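Long-range contact in putative lipoprotein (PDB 2G5G), which binds heme as a cofacial pair linked to its dimerization and probably serves in bacterial heme transport: residues I147-Y151 / K192-I196. Residues are numbered along the deposited sequence; the frame is centred on the assembly and turned at random.
Sequences ITSIY and KLVEI. With HEM (protoporphyrin IX containing Fe), chain B.
Two helices meet here beside a heme: the last turn of helix 144-151, residues 147-151, and an early turn of helix 187-210, residues 192-196. Both backbones are regular alpha, with Tyr151 N to Ile147 O at 3.1 Å and Ile196 N to Lys192 O at 3.0 Å. The short axes come within 9.5 Å and run at 137°, an oblique crossing roughly midway between perpendicular and antiparallel; CA of Tyr151 sits opposite CA of Lys192 at 5.7 Å, and CA of Ile150 opposite CA of Ile196 at 6.5 Å. Tyr151, chi1 t and chi2 90°, sends its ring out to the heme, where Tyr151 OH lies 2.5 Å from HEM FE. Lys192 comes first on the partner helix. With chi1 m and the other chi angles t, it lies along the ring face turned from the porphyrin, Lys192 CD 3.8 Å above the Tyr151 centroid (CH-pi) and Lys192 NZ 4.3 Å from it (off-centre cation-pi). Leu193 then brings CD2 to 4.4 Å from Tyr151 CE1 at the ring edge, while its CD1 touches HEM CMC at 3.5 Å. Glu195 starts toward the first helix but its end leads away, and its side chain touches Lys168 on helix 165-179. Ile196 lines the heme pocket: CD1 is 3.7 Å from Tyr151 CD1 and 4.0 Å from HEM CAB, CG1 3.9 Å from Ile150 CG2, and CG2 4.0 Å from Ile147 CG2. Thr148 meets Thr148 of the second subunit, and Ile147 and Thr148 also touch the other heme, placing this site at the cofacial pair. A tyrosine oxygen suits ferric heme; the 2.5 Å bond from Tyr151 OH to HEM FE is long, and the Lys192 cation over the ring could help stabilise negative charge on that oxygen.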
loop_
_atom_site.group_PDB
_atom_site.type_symbol
_atom_site.label_atom_id
_atom_site.label_comp_id
_atom_site.label_asym_id
_atom_site.label_seq_id
_atom_site.Cartn_x
_atom_site.Cartn_y
_atom_site.Cartn_z
ATOM N N ILE A 147 -5.076 -1.424 -10.097
ATOM C CA ILE A 147 -3.893 -1.795 -9.307
ATOM C C ILE A 147 -4.293 -2.341 -7.940
ATOM O O ILE A 147 -3.734 -3.333 -7.455
ATOM C CB ILE A 147 -2.943 -0.607 -9.152
ATOM C CG1 ILE A 147 -2.301 -0.267 -10.512
ATOM C CG2 ILE A 147 -1.875 -0.906 -8.101
ATOM C CD1 ILE A 147 -1.643 1.033 -10.524
ATOM N N THR A 148 -5.271 -1.689 -7.331
ATOM C CA THR A 148 -5.840 -2.161 -6.076
ATOM C C THR A 148 -6.468 -3.543 -6.208
ATOM O O THR A 148 -6.276 -4.401 -5.331
ATOM C CB THR A 148 -6.822 -1.140 -5.496
ATOM O OG1 THR A 148 -6.142 0.118 -5.353
ATOM C CG2 THR A 148 -7.337 -1.609 -4.138
ATOM N N SER A 149 -7.157 -3.780 -7.327
ATOM C CA SER A 149 -7.783 -5.073 -7.591
ATOM C C SER A 149 -6.785 -6.224 -7.771
ATOM O O SER A 149 -7.036 -7.340 -7.318
ATOM C CB SER A 149 -8.718 -4.975 -8.790
ATOM O OG SER A 149 -9.282 -6.238 -9.068
ATOM N N ILE A 150 -5.655 -5.953 -8.437
ATOM C CA ILE A 150 -4.582 -6.944 -8.590
ATOM C C ILE A 150 -3.940 -7.291 -7.228
ATOM O O ILE A 150 -3.760 -8.460 -6.902
ATOM C CB ILE A 150 -3.518 -6.472 -9.627
ATOM C CG1 ILE A 150 -4.153 -6.442 -11.030
ATOM C CG2 ILE A 150 -2.271 -7.373 -9.589
ATOM C CD1 ILE A 150 -3.634 -5.329 -11.935
ATOM N N TYR A 151 -3.607 -6.260 -6.459
ATOM C CA TYR A 151 -3.071 -6.393 -5.107
ATOM C C TYR A 151 -3.951 -7.290 -4.222
ATOM O O TYR A 151 -3.449 -8.183 -3.535
ATOM C CB TYR A 151 -2.964 -5.004 -4.493
ATOM C CG TYR A 151 -2.213 -4.910 -3.180
ATOM C CD1 TYR A 151 -0.840 -4.692 -3.158
ATOM C CD2 TYR A 151 -2.885 -4.996 -1.967
ATOM C CE1 TYR A 151 -0.146 -4.579 -1.956
ATOM C CE2 TYR A 151 -2.205 -4.895 -0.754
ATOM C CZ TYR A 151 -0.833 -4.675 -0.755
ATOM O OH TYR A 151 -0.151 -4.558 0.442
ATOM N N LYS A 192 3.243 -9.568 -4.430
ATOM C CA LYS A 192 2.114 -8.763 -4.874
ATOM C C LYS A 192 2.603 -7.590 -5.725
ATOM O O LYS A 192 1.997 -7.264 -6.744
ATOM C CB LYS A 192 1.329 -8.209 -3.678
ATOM C CG LYS A 192 0.338 -9.156 -3.038
ATOM C CD LYS A 192 -0.442 -8.399 -1.976
ATOM C CE LYS A 192 -0.905 -9.305 -0.824
ATOM N NZ LYS A 192 -1.422 -8.445 0.301
ATOM N N LEU A 193 3.675 -6.954 -5.273
ATOM C CA LEU A 193 4.285 -5.850 -5.980
ATOM C C LEU A 193 4.890 -6.308 -7.322
ATOM O O LEU A 193 4.810 -5.581 -8.309
ATOM C CB LEU A 193 5.333 -5.149 -5.109
ATOM C CG LEU A 193 4.856 -4.484 -3.806
ATOM C CD1 LEU A 193 5.978 -3.631 -3.182
ATOM C CD2 LEU A 193 3.592 -3.648 -3.992
ATOM N N VAL A 194 5.472 -7.507 -7.340
ATOM C CA VAL A 194 5.975 -8.109 -8.589
ATOM C C VAL A 194 4.836 -8.306 -9.587
ATOM O O VAL A 194 4.965 -7.907 -10.750
ATOM C CB VAL A 194 6.726 -9.445 -8.361
ATOM C CG1 VAL A 194 7.049 -10.114 -9.700
ATOM C CG2 VAL A 194 8.003 -9.214 -7.575
ATOM N N GLU A 195 3.724 -8.890 -9.132
ATOM C CA GLU A 195 2.565 -9.107 -9.995
ATOM C C GLU A 195 1.981 -7.814 -10.538
ATOM O O GLU A 195 1.566 -7.774 -11.708
ATOM C CB GLU A 195 1.488 -9.969 -9.330
ATOM C CG GLU A 195 1.890 -11.456 -9.253
ATOM C CD GLU A 195 2.437 -12.004 -10.583
ATOM O OE1 GLU A 195 3.619 -12.439 -10.646
ATOM O OE2 GLU A 195 1.670 -11.993 -11.572
ATOM N N ILE A 196 1.985 -6.765 -9.710
ATOM C CA ILE A 196 1.536 -5.431 -10.130
ATOM C C ILE A 196 2.431 -4.825 -11.209
ATOM O O ILE A 196 1.917 -4.213 -12.163
ATOM C CB ILE A 196 1.408 -4.445 -8.937
ATOM C CG1 ILE A 196 0.166 -4.790 -8.101
ATOM C CG2 ILE A 196 1.269 -2.987 -9.413
ATOM C CD1 ILE A 196 0.268 -4.269 -6.690
HETATM C CHA HEM B . -1.270 -3.094 3.780
HETATM C CHB HEM B . -2.881 -1.702 -0.635
HETATM C CHC HEM B . 1.642 -0.876 -2.165
HETATM C CHD HEM B . 3.277 -2.154 2.249
HETATM C C1A HEM B . -2.101 -2.809 2.703
HETATM C C2A HEM B . -3.549 -2.984 2.667
HETATM C C3A HEM B . -3.979 -2.599 1.451
HETATM C C4A HEM B . -2.837 -2.159 0.675
HETATM C CMA HEM B . -5.437 -2.602 0.938
HETATM C CAA HEM B . -4.414 -3.533 3.835
HETATM C CBA HEM B . -4.653 -2.447 4.885
HETATM C CGA HEM B . -4.906 -2.986 6.294
HETATM O O1A HEM B . -5.374 -4.155 6.449
HETATM O O2A HEM B . -4.637 -2.233 7.276
HETATM C C1B HEM B . -1.813 -1.459 -1.480
HETATM C C2B HEM B . -1.859 -1.278 -2.926
HETATM C C3B HEM B . -0.611 -1.050 -3.360
HETATM C C4B HEM B . 0.277 -1.070 -2.199
HETATM C CMB HEM B . -3.127 -1.350 -3.801
HETATM C CAB HEM B . -0.210 -0.807 -4.842
HETATM C CBB HEM B . 1.036 -0.445 -5.177
HETATM C C1C HEM B . 2.475 -1.128 -1.093
HETATM C C2C HEM B . 3.917 -0.959 -1.077
HETATM C C3C HEM B . 4.359 -1.305 0.140
HETATM C C4C HEM B . 3.217 -1.714 0.941
HETATM C CMC HEM B . 4.772 -0.454 -2.262
HETATM C CAC HEM B . 5.828 -1.290 0.631
HETATM C CBC HEM B . 6.573 -0.181 0.552
HETATM C C1D HEM B . 2.251 -2.529 3.094
HETATM C C2D HEM B . 2.405 -2.940 4.474
HETATM C C3D HEM B . 0.982 -3.234 4.969
HETATM C C4D HEM B . 0.112 -2.967 3.832
HETATM C CMD HEM B . 3.725 -3.053 5.270
HETATM C CAD HEM B . 0.573 -3.710 6.384
HETATM C CBD HEM B . -0.463 -2.739 6.948
HETATM C CGD HEM B . 0.001 -2.153 8.259
HETATM O O1D HEM B . 0.402 -0.959 8.272
HETATM O O2D HEM B . -0.035 -2.869 9.298
HETATM N NA HEM B . -1.702 -2.310 1.465
HETATM N NB HEM B . -0.496 -1.317 -1.084
HETATM N NC HEM B . 2.085 -1.584 0.163
HETATM N ND HEM B . 0.903 -2.564 2.771
HETATM FE FE HEM B . 0.240 -2.110 0.734
#